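Hypothetical protein (Legionella pneumophila subsp. pneumophila, PDB 4G2A) is of unknown function, but is a putative nutrient-binding protein that joins a beta-rich DUF4424 region to a helical YARHG domain. Local coordinates at residues L27-G32 with E178-T183; M152-V157 with S230-T235; P184-S189 with K292-V297. All coordinates share one frame; numbering follows the deposited sequence. Where two conformers were deposited one is given.

Contact 1 of 3, residues L27-G32 with E178-T183. With SO4 (sulfate ion), chain D; SO4 (sulfate ion), chain E.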
loop_
_atom_site.group_PDB
_atom_site.type_symbol
_atom_site.label_atom_id
_atom_site.label_comp_id
_atom_site.label_asym_id
_atom_site.label_seq_id
_atom_site.Cartn_x
_atom_site.Cartn_y
_atom_site.Cartn_z
ATOM N N LEU A 27 15.405 -2.804 7.182
ATOM C CA LEU A 27 15.430 -1.739 6.191
ATOM C C LEU A 27 14.389 -2.148 5.175
ATOM O O LEU A 27 14.640 -3.045 4.377
ATOM C CB LEU A 27 16.850 -1.598 5.617
ATOM C CG LEU A 27 17.106 -0.506 4.580
ATOM C CD1 LEU A 27 16.963 0.896 5.195
ATOM C CD2 LEU A 27 18.504 -0.652 3.991
ATOM N N ILE A 28 13.171 -1.592 5.290
ATOM C CA ILE A 28 12.040 -2.008 4.474
ATOM C C ILE A 28 11.610 -0.871 3.527
ATOM O O ILE A 28 11.124 0.182 3.947
ATOM C CB ILE A 28 10.902 -2.509 5.414
ATOM C CG1 ILE A 28 11.403 -3.737 6.244
ATOM C CG2 ILE A 28 9.625 -2.856 4.624
ATOM C CD1 ILE A 28 10.735 -3.965 7.584
ATOM N N ARG A 29 11.792 -1.116 2.239
ATOM C CA ARG A 29 11.487 -0.161 1.181
ATOM C C ARG A 29 10.333 -0.703 0.377
ATOM O O ARG A 29 10.424 -1.811 -0.120
ATOM C CB ARG A 29 12.736 0.073 0.308
ATOM C CG ARG A 29 12.684 1.363 -0.469
ATOM C CD ARG A 29 13.921 1.507 -1.310
ATOM N NE ARG A 29 13.869 2.670 -2.193
ATOM C CZ ARG A 29 13.393 2.629 -3.428
ATOM N NH1 ARG A 29 12.928 1.492 -3.930
ATOM N NH2 ARG A 29 13.359 3.724 -4.165
ATOM N N ILE A 30 9.221 0.038 0.319
ATOM C CA ILE A 30 7.988 -0.365 -0.375
ATOM C C ILE A 30 7.748 0.692 -1.444
ATOM O O ILE A 30 7.529 1.872 -1.128
ATOM C CB ILE A 30 6.796 -0.545 0.618
ATOM C CG1 ILE A 30 7.178 -1.458 1.818
ATOM C CG2 ILE A 30 5.563 -1.065 -0.110
ATOM C CD1 ILE A 30 6.080 -1.678 2.907
ATOM N N SER A 31 7.925 0.291 -2.707
ATOM C CA SER A 31 7.870 1.212 -3.848
ATOM C C SER A 31 6.711 0.921 -4.799
ATOM O O SER A 31 6.564 -0.208 -5.249
ATOM C CB SER A 31 9.186 1.168 -4.610
ATOM O OG SER A 31 9.153 2.186 -5.592
ATOM N N GLY A 32 5.932 1.957 -5.113
ATOM C CA GLY A 32 4.757 1.887 -5.987
ATOM C C GLY A 32 5.049 2.049 -7.466
ATOM O O GLY A 32 5.973 2.761 -7.852
ATOM N N GLU A 178 10.099 2.642 4.661
ATOM C CA GLU A 178 9.907 3.696 3.677
ATOM C C GLU A 178 8.861 3.283 2.638
ATOM O O GLU A 178 9.026 2.256 1.975
ATOM C CB GLU A 178 11.256 4.040 3.017
ATOM C CG GLU A 178 11.285 5.337 2.225
ATOM C CD GLU A 178 12.616 5.641 1.554
ATOM O OE1 GLU A 178 13.258 4.697 1.040
ATOM O OE2 GLU A 178 13.009 6.830 1.526
ATOM N N VAL A 179 7.776 4.096 2.510
ATOM C CA VAL A 179 6.728 3.904 1.497
ATOM C C VAL A 179 6.871 5.025 0.450
ATOM O O VAL A 179 6.926 6.205 0.808
ATOM C CB VAL A 179 5.317 3.814 2.091
ATOM C CG1 VAL A 179 4.265 3.761 0.973
ATOM C CG2 VAL A 179 5.200 2.596 3.008
ATOM N N ILE A 180 7.047 4.629 -0.823
ATOM C CA ILE A 180 7.309 5.510 -1.978
ATOM C C ILE A 180 6.288 5.210 -3.071
ATOM O O ILE A 180 6.542 4.368 -3.930
ATOM C CB ILE A 180 8.776 5.354 -2.515
ATOM C CG1 ILE A 180 9.792 5.352 -1.377
ATOM C CG2 ILE A 180 9.132 6.423 -3.582
ATOM C CD1 ILE A 180 10.990 4.516 -1.648
ATOM N N PRO A 181 5.152 5.934 -3.085
ATOM C CA PRO A 181 4.107 5.643 -4.087
ATOM C C PRO A 181 4.513 5.905 -5.543
ATOM O O PRO A 181 3.978 5.251 -6.441
ATOM C CB PRO A 181 2.959 6.562 -3.665
ATOM C CG PRO A 181 3.196 6.837 -2.211
ATOM C CD PRO A 181 4.684 6.934 -2.099
ATOM N N ASN A 182 5.430 6.872 -5.781
ATOM C CA ASN A 182 5.907 7.263 -7.109
ATOM C C ASN A 182 4.806 7.949 -7.947
ATOM O O ASN A 182 4.920 8.047 -9.174
ATOM C CB ASN A 182 6.516 6.075 -7.854
ATOM C CG ASN A 182 7.853 5.694 -7.294
ATOM O OD1 ASN A 182 8.740 6.525 -7.140
ATOM N ND2 ASN A 182 8.032 4.439 -6.978
ATOM N N THR A 183 3.753 8.434 -7.273
ATOM C CA THR A 183 2.633 9.182 -7.863
ATOM C C THR A 183 2.185 10.196 -6.804
ATOM O O THR A 183 2.379 9.891 -5.628
ATOM C CB THR A 183 1.493 8.233 -8.326
ATOM O OG1 THR A 183 0.558 8.958 -9.138
ATOM C CG2 THR A 183 0.743 7.578 -7.170
HETATM S S SO4 D . 12.126 3.014 -7.290
HETATM O O1 SO4 D . 11.098 2.874 -8.325
HETATM O O2 SO4 D . 11.746 4.059 -6.328
HETATM O O3 SO4 D . 12.297 1.745 -6.590
HETATM O O4 SO4 D . 13.388 3.365 -7.942
HETATM S S SO4 E . 15.193 6.841 -1.853
HETATM O O1 SO4 E . 14.903 6.764 -3.288
HETATM O O2 SO4 E . 14.179 7.666 -1.186
HETATM O O3 SO4 E . 15.198 5.484 -1.283
HETATM O O4 SO4 E . 16.507 7.455 -1.645
#

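Contact 2 of 3, residues M152-V157 with S230-T235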
loop_
_atom_site.group_PDB
_atom_site.type_symbol
_atom_site.label_atom_id
_atom_site.label_comp_id
_atom_site.label_asym_id
_atom_site.label_seq_id
_atom_site.Cartn_x
_atom_site.Cartn_y
_atom_site.Cartn_z
HETATM N N MSE A 152 -14.267 2.882 -1.080
HETATM C CA MSE A 152 -14.215 4.226 -0.495
HETATM C C MSE A 152 -13.202 5.073 -1.260
HETATM O O MSE A 152 -13.102 6.284 -1.042
HETATM C CB MSE A 152 -13.840 4.154 1.000
HETATM C CG MSE A 152 -14.715 3.201 1.816
HETATM SE SE MSE A 152 -16.505 3.885 2.162
HETATM C CE MSE A 152 -17.431 3.264 0.636
ATOM N N GLY A 153 -12.452 4.412 -2.142
ATOM C CA GLY A 153 -11.410 5.028 -2.949
ATOM C C GLY A 153 -10.044 4.991 -2.330
ATOM O O GLY A 153 -9.131 5.658 -2.816
ATOM N N TYR A 154 -9.885 4.220 -1.266
ATOM C CA TYR A 154 -8.594 4.133 -0.587
ATOM C C TYR A 154 -7.642 3.164 -1.261
ATOM O O TYR A 154 -8.078 2.227 -1.913
ATOM C CB TYR A 154 -8.778 3.667 0.860
ATOM C CG TYR A 154 -9.745 4.450 1.715
ATOM C CD1 TYR A 154 -10.002 5.798 1.463
ATOM C CD2 TYR A 154 -10.326 3.874 2.843
ATOM C CE1 TYR A 154 -10.832 6.543 2.297
ATOM C CE2 TYR A 154 -11.167 4.606 3.675
ATOM C CZ TYR A 154 -11.412 5.945 3.403
ATOM O OH TYR A 154 -12.247 6.674 4.225
ATOM N N HIS A 155 -6.341 3.392 -1.080
ATOM C CA HIS A 155 -5.228 2.520 -1.467
ATOM C C HIS A 155 -4.560 2.149 -0.152
ATOM O O HIS A 155 -4.357 3.017 0.704
ATOM C CB HIS A 155 -4.262 3.208 -2.439
ATOM C CG HIS A 155 -4.507 2.911 -3.892
ATOM N ND1 HIS A 155 -5.374 3.689 -4.657
ATOM C CD2 HIS A 155 -3.919 1.995 -4.700
ATOM C CE1 HIS A 155 -5.319 3.190 -5.884
ATOM N NE2 HIS A 155 -4.470 2.164 -5.960
ATOM N N TRP A 156 -4.360 0.866 0.077
ATOM C CA TRP A 156 -3.766 0.379 1.319
ATOM C C TRP A 156 -2.401 -0.241 1.070
ATOM O O TRP A 156 -2.240 -1.075 0.181
ATOM C CB TRP A 156 -4.677 -0.654 1.985
ATOM C CG TRP A 156 -5.921 -0.080 2.589
ATOM C CD1 TRP A 156 -7.161 -0.037 2.028
ATOM C CD2 TRP A 156 -6.059 0.462 3.913
ATOM N NE1 TRP A 156 -8.054 0.534 2.898
ATOM C CE2 TRP A 156 -7.406 0.855 4.064
ATOM C CE3 TRP A 156 -5.162 0.675 4.983
ATOM C CZ2 TRP A 156 -7.892 1.436 5.250
ATOM C CZ3 TRP A 156 -5.644 1.244 6.157
ATOM C CH2 TRP A 156 -6.991 1.638 6.274
ATOM N N VAL A 157 -1.420 0.168 1.857
ATOM C CA VAL A 157 -0.072 -0.397 1.808
ATOM C C VAL A 157 0.146 -0.898 3.227
ATOM O O VAL A 157 -0.140 -0.182 4.185
ATOM C CB VAL A 157 1.037 0.538 1.224
ATOM C CG1 VAL A 157 0.837 1.986 1.639
ATOM C CG2 VAL A 157 2.441 0.057 1.565
ATOM N N SER A 230 0.430 0.252 8.640
ATOM C CA SER A 230 -0.890 0.470 8.083
ATOM C C SER A 230 -0.908 1.867 7.525
ATOM O O SER A 230 -0.847 2.841 8.276
ATOM C CB SER A 230 -1.969 0.265 9.142
ATOM O OG SER A 230 -3.254 0.442 8.569
ATOM N N LEU A 231 -0.892 1.970 6.201
ATOM C CA LEU A 231 -0.887 3.264 5.542
ATOM C C LEU A 231 -1.955 3.301 4.461
ATOM O O LEU A 231 -1.929 2.543 3.488
ATOM C CB LEU A 231 0.517 3.584 4.993
ATOM C CG LEU A 231 0.763 4.966 4.398
ATOM C CD1 LEU A 231 0.631 6.060 5.450
ATOM C CD2 LEU A 231 2.140 5.030 3.771
ATOM N N CYS A 232 -2.920 4.169 4.687
ATOM C CA CYS A 232 -4.054 4.423 3.820
ATOM C C CYS A 232 -3.800 5.717 3.006
ATOM O O CYS A 232 -3.582 6.792 3.589
ATOM C CB CYS A 232 -5.319 4.520 4.661
ATOM S SG CYS A 232 -6.831 4.564 3.689
ATOM N N LEU A 233 -3.799 5.599 1.668
ATOM C CA LEU A 233 -3.486 6.714 0.760
ATOM C C LEU A 233 -4.541 7.004 -0.270
ATOM O O LEU A 233 -5.248 6.098 -0.724
ATOM C CB LEU A 233 -2.186 6.425 -0.020
ATOM C CG LEU A 233 -0.885 6.243 0.754
ATOM C CD1 LEU A 233 0.234 5.817 -0.188
ATOM C CD2 LEU A 233 -0.508 7.502 1.503
ATOM N N PHE A 234 -4.587 8.270 -0.707
ATOM C CA PHE A 234 -5.417 8.689 -1.822
ATOM C C PHE A 234 -4.495 8.953 -2.988
ATOM O O PHE A 234 -3.501 9.642 -2.825
ATOM C CB PHE A 234 -6.274 9.946 -1.506
ATOM C CG PHE A 234 -7.669 9.691 -0.993
ATOM C CD1 PHE A 234 -8.597 8.995 -1.764
ATOM C CD2 PHE A 234 -8.076 10.193 0.236
ATOM C CE1 PHE A 234 -9.882 8.753 -1.284
ATOM C CE2 PHE A 234 -9.362 9.954 0.717
ATOM C CZ PHE A 234 -10.258 9.236 -0.048
ATOM N N THR A 235 -4.814 8.402 -4.146
ATOM C CA THR A 235 -4.107 8.664 -5.394
ATOM C C THR A 235 -4.969 9.678 -6.134
ATOM O O THR A 235 -6.114 9.899 -5.727
ATOM C CB THR A 235 -3.883 7.370 -6.172
ATOM O OG1 THR A 235 -5.148 6.749 -6.348
ATOM C CG2 THR A 235 -2.907 6.425 -5.495
HETATM O O HOH W 1 -6.602 6.027 -3.407
#

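Contact 3 of 3, residues P184-S189 with K292-V297. With SO4 (sulfate ion), chain H; SO4 (sulfate ion), chain G.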
loop_
_atom_site.group_PDB
_atom_site.type_symbol
_atom_site.label_atom_id
_atom_site.label_comp_id
_atom_site.label_asym_id
_atom_site.label_seq_id
_atom_site.Cartn_x
_atom_site.Cartn_y
_atom_site.Cartn_z
ATOM N N PRO A 184 1.587 11.375 -7.125
ATOM C CA PRO A 184 1.158 12.284 -6.032
ATOM C C PRO A 184 0.080 11.642 -5.143
ATOM O O PRO A 184 -0.811 10.951 -5.645
ATOM C CB PRO A 184 0.654 13.536 -6.775
ATOM C CG PRO A 184 1.282 13.456 -8.124
ATOM C CD PRO A 184 1.314 11.984 -8.444
ATOM N N THR A 185 0.241 11.763 -3.816
ATOM C CA THR A 185 -0.679 11.182 -2.837
ATOM C C THR A 185 -0.939 12.119 -1.668
ATOM O O THR A 185 -0.232 13.103 -1.457
ATOM C CB THR A 185 -0.144 9.823 -2.236
ATOM O OG1 THR A 185 1.054 10.067 -1.513
ATOM C CG2 THR A 185 0.084 8.735 -3.271
ATOM N N ARG A 186 -1.956 11.766 -0.904
ATOM C CA ARG A 186 -2.371 12.328 0.377
ATOM C C ARG A 186 -2.788 11.178 1.279
ATOM O O ARG A 186 -3.250 10.143 0.777
ATOM C CB ARG A 186 -3.548 13.324 0.219
ATOM C CG ARG A 186 -3.162 14.740 -0.203
ATOM C CD ARG A 186 -2.125 15.348 0.723
ATOM N NE ARG A 186 -1.681 16.672 0.295
ATOM C CZ ARG A 186 -0.704 16.902 -0.573
ATOM N NH1 ARG A 186 -0.089 15.892 -1.178
ATOM N NH2 ARG A 186 -0.369 18.147 -0.884
ATOM N N LEU A 187 -2.662 11.349 2.605
ATOM C CA LEU A 187 -3.174 10.351 3.542
ATOM C C LEU A 187 -4.684 10.452 3.532
ATOM O O LEU A 187 -5.198 11.565 3.397
ATOM C CB LEU A 187 -2.658 10.594 4.980
ATOM C CG LEU A 187 -1.182 10.594 5.218
ATOM C CD1 LEU A 187 -0.878 11.033 6.644
ATOM C CD2 LEU A 187 -0.593 9.252 4.932
ATOM N N CYS A 188 -5.403 9.336 3.730
ATOM C CA CYS A 188 -6.860 9.403 3.812
ATOM C C CYS A 188 -7.270 10.113 5.105
ATOM O O CYS A 188 -8.341 10.696 5.149
ATOM C CB CYS A 188 -7.484 8.019 3.705
ATOM S SG CYS A 188 -6.949 7.080 2.247
ATOM N N SER A 189 -6.393 10.123 6.126
ATOM C CA SER A 189 -6.575 10.846 7.390
ATOM C C SER A 189 -6.371 12.384 7.190
ATOM O O SER A 189 -6.740 13.164 8.079
ATOM C CB SER A 189 -5.629 10.303 8.468
ATOM O OG SER A 189 -4.253 10.525 8.200
ATOM N N LYS A 292 -3.343 24.620 -7.617
ATOM C CA LYS A 292 -3.329 24.453 -6.167
ATOM C C LYS A 292 -3.914 23.102 -5.704
ATOM O O LYS A 292 -3.953 22.855 -4.500
ATOM C CB LYS A 292 -4.065 25.625 -5.489
ATOM C CG LYS A 292 -3.348 26.972 -5.663
ATOM C CD LYS A 292 -3.949 28.107 -4.828
ATOM C CE LYS A 292 -4.996 28.909 -5.569
ATOM N NZ LYS A 292 -5.258 30.224 -4.920
ATOM N N LYS A 293 -4.348 22.223 -6.632
ATOM C CA LYS A 293 -4.886 20.901 -6.272
ATOM C C LYS A 293 -3.767 19.880 -6.348
ATOM O O LYS A 293 -3.118 19.768 -7.394
ATOM C CB LYS A 293 -6.074 20.483 -7.175
ATOM C CG LYS A 293 -7.344 21.347 -7.070
ATOM C CD LYS A 293 -8.050 21.241 -5.726
ATOM C CE LYS A 293 -9.052 22.348 -5.542
ATOM N NZ LYS A 293 -9.845 22.184 -4.294
ATOM N N TRP A 294 -3.522 19.148 -5.235
ATOM C CA TRP A 294 -2.471 18.128 -5.140
ATOM C C TRP A 294 -2.656 16.981 -6.192
ATOM O O TRP A 294 -1.673 16.388 -6.653
ATOM C CB TRP A 294 -2.422 17.535 -3.709
ATOM C CG TRP A 294 -3.633 16.712 -3.346
ATOM C CD1 TRP A 294 -4.750 17.142 -2.695
ATOM C CD2 TRP A 294 -3.839 15.313 -3.619
ATOM N NE1 TRP A 294 -5.646 16.103 -2.553
ATOM C CE2 TRP A 294 -5.125 14.978 -3.140
ATOM C CE3 TRP A 294 -3.056 14.308 -4.224
ATOM C CZ2 TRP A 294 -5.648 13.679 -3.244
ATOM C CZ3 TRP A 294 -3.602 13.048 -4.390
ATOM C CH2 TRP A 294 -4.864 12.728 -3.859
ATOM N N TRP A 295 -3.903 16.639 -6.513
ATOM C CA TRP A 295 -4.203 15.527 -7.415
ATOM C C TRP A 295 -4.012 15.874 -8.878
ATOM O O TRP A 295 -3.831 14.963 -9.703
ATOM C CB TRP A 295 -5.630 15.015 -7.196
ATOM C CG TRP A 295 -6.671 16.077 -7.050
ATOM C CD1 TRP A 295 -7.166 16.584 -5.886
ATOM C CD2 TRP A 295 -7.400 16.710 -8.109
ATOM N NE1 TRP A 295 -8.143 17.514 -6.151
ATOM C CE2 TRP A 295 -8.336 17.584 -7.509
ATOM C CE3 TRP A 295 -7.389 16.589 -9.516
ATOM C CZ2 TRP A 295 -9.250 18.334 -8.260
ATOM C CZ3 TRP A 295 -8.296 17.333 -10.258
ATOM C CH2 TRP A 295 -9.205 18.199 -9.632
ATOM N N TYR A 296 -4.073 17.184 -9.201
ATOM C CA TYR A 296 -3.938 17.673 -10.554
ATOM C C TYR A 296 -2.494 17.740 -10.982
ATOM O O TYR A 296 -1.660 18.418 -10.367
ATOM C CB TYR A 296 -4.622 19.030 -10.741
ATOM C CG TYR A 296 -4.450 19.598 -12.132
ATOM C CD1 TYR A 296 -5.233 19.148 -13.195
ATOM C CD2 TYR A 296 -3.501 20.583 -12.391
ATOM C CE1 TYR A 296 -5.089 19.681 -14.474
ATOM C CE2 TYR A 296 -3.349 21.122 -13.663
ATOM C CZ TYR A 296 -4.147 20.671 -14.701
ATOM O OH TYR A 296 -3.981 21.204 -15.955
ATOM N N VAL A 297 -2.237 17.060 -12.098
ATOM C CA VAL A 297 -0.957 16.958 -12.786
ATOM C C VAL A 297 -1.266 17.201 -14.268
ATOM O O VAL A 297 -2.043 16.433 -14.838
ATOM C CB VAL A 297 -0.279 15.573 -12.502
ATOM C CG1 VAL A 297 0.877 15.288 -13.457
ATOM C CG2 VAL A 297 0.196 15.485 -11.061
HETATM S S SO4 H . 2.567 17.830 -2.791
HETATM O O1 SO4 H . 1.875 16.838 -3.624
HETATM O O2 SO4 H . 1.679 18.984 -2.598
HETATM O O3 SO4 H . 2.907 17.250 -1.495
HETATM O O4 SO4 H . 3.798 18.269 -3.441
HETATM S S SO4 G . -3.190 20.101 0.432
HETATM O O1 SO4 G . -2.773 20.368 -0.949
HETATM O O2 SO4 G . -3.860 21.275 0.984
HETATM O O3 SO4 G . -4.116 18.965 0.461
HETATM O O4 SO4 G . -2.014 19.796 1.245
#

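Contact 1 of 3, residues L27-G32 with E178-T183
Arg29 and Glu178 sit opposite each other on neighbouring parallel strands, part of strands 21-33 and 174-180 in the beta-rich part of the protein. Four backbone hydrogen bonds stitch the strands together: Glu178 N to Ile28 O, Ile30 N to Glu178 O, Ile180 N to Ile30 O and Gly32 N to Ile180 O. The Arg29 side chain leaves the backbone with CG anti to N (chi1 -159°) and runs extended alongside that of Glu178, both pointing the same way. From CB the chain passes to CG, which lies 3.7 Å from Glu178 OE1, and CD keeps near the same oxygen. NE is 3.9 Å from Glu178 OE1, a long salt bridge, and donates a 3.2 Å bond to O3 of the chain E sulfate. The guanidinium then lies over Ile180, whose CD1 touches one face toward the rim, 3.5 Å from CZ. At the tip, NH1 reaches O3 and NH2 reaches O2 of the chain D sulfate, each at 2.7 Å. Both ions probably come from the crystallisation liquor. On the other face of the sheet Ile30 and Val179 are buried, and Val157, Trp44 and Leu229 pack against them. Beyond strand 174-180 the chain turns and brings the Asn182 amide back to the end of strand 21-33. Its ND2 bonds weakly to Ser31 OG and, at 2.8 Å, to Gly32 O, arriving in the carbonyl plane on a lone pair.

Contact 2 of 3, residues M152-V157 with S230-T235
Cys232 places its side chain against the rings of Trp156 and Tyr154 where strands 155-160 and 229-235 run antiparallel. Trp156 and Cys232 form a non-hydrogen-bonded pair, flanked by the hydrogen-bonded pairs His155 with Leu233 and Val157 with Leu231, each joined by two backbone bonds. Packing is tight around the cysteine. Its CB stands over the six-membered ring of Trp156, 3.7 Å from the centroid and 15° off the normal. SG, anti to the backbone N (chi1 -171°), covers the same indole face toward the rim and comes within 3.5 Å of Tyr154 CG. That sulfur is also joined to Cys188 in a disulfide, which fastens the end of strand 185-187 to strand 229-235. The edge of Tyr154 in turn meets the face of Phe234 in an offset edge-to-face pair, with the planes 75° apart and Tyr154 CE1 3.6 Å from Phe234 CZ. The Tyr154 hydroxyl is held by Asp192, and Trp156 NE1 by Asp150. On the other face of the strands Val157 CG1 lies 3.7 Å from Leu231 CB, in a layer of buried aliphatic side chains. The looser parts lie at the two ends. At one, partly exposed Ser230 brings only OG to the indole edge; at the other, exposed Met152, a selenomethionine in the crystal, leads its selenium end away, although its CB covers a face of the Tyr154 ring. By contrast, a water is gripped by four bonds among buried residues: it donates to Gly153 O and Leu233 O, accepts from Thr235 N, and is hydrogen-bonded at the ring edge to His155 ND1 at 2.9 Å. Thr235 CG2 rests over a face of that ring, 4.1 Å from the centroid.

Contact 3 of 3, residues P184-S189 with K292-V297
Arg186 lays its aliphatic stem over the indole of Trp294. CG stands above the five-membered ring, 3.5 Å from its centroid and only 8° off the normal, a CH-pi contact. A bend at chi2 (-54°) turns CD back, and the guanidinium comes over Trp294 CB, with CZ 3.6 Å from Trp294 CB and the guanidinium plane 22° from that of the indole. At the indole's edge Pro184 O lies in plane, 3.7 Å from CZ3. Further along, Pro184 CG meets Val297 CG2 at 3.7 Å, the two side chains crossing at about a right angle. No hydrogen bond spans the two segments. This is an interdomain contact: the short strand 185-187, paired with 229-235 in the beta-rich part, meets a loop of the YARHG domain between helices 284-291 and 309-321. In the next shell, NH1 of Arg186 donates to Thr185 O at 2.8 Å, bringing the guanidinium back to its own backbone. Two sulfates, probably from the crystallisation liquor, lie at the guanidinium edge; NH2 bonds to O2 of the chain H sulfate at 2.8 Å, while NE and NH2 hold O4 of the chain G sulfate by longer bonds. Farther out, CB of Trp295 covers the indole face opposite Arg186, and Tyr239 meets the rings of both tryptophans. Arg211 grips Trp294 O, and Tyr216 holds the hydroxyl of Thr185.

Contacts 1 and 2 are buried strand pairings, parallel and antiparallel respectively, whereas contact 3 lies at the surface between the beta-rich part and the YARHG domain and has no backbone bond across it. The first two share one hydrophobic layer, where Val179 CG1 also meets Leu231 and Pro181 meets Leu233. Contact 2 is joined to contact 3 through strand 185-187, which lies beside 229-235 and is followed directly by Cys188, the partner of Cys232 in the disulfide. Contact 3 follows contact 1 directly in sequence, without further touch. Arginines bind sulfate in contacts 1 and 3; contact 2 adds sulfur-aromatic and ring-ring packing to its backbone bonds.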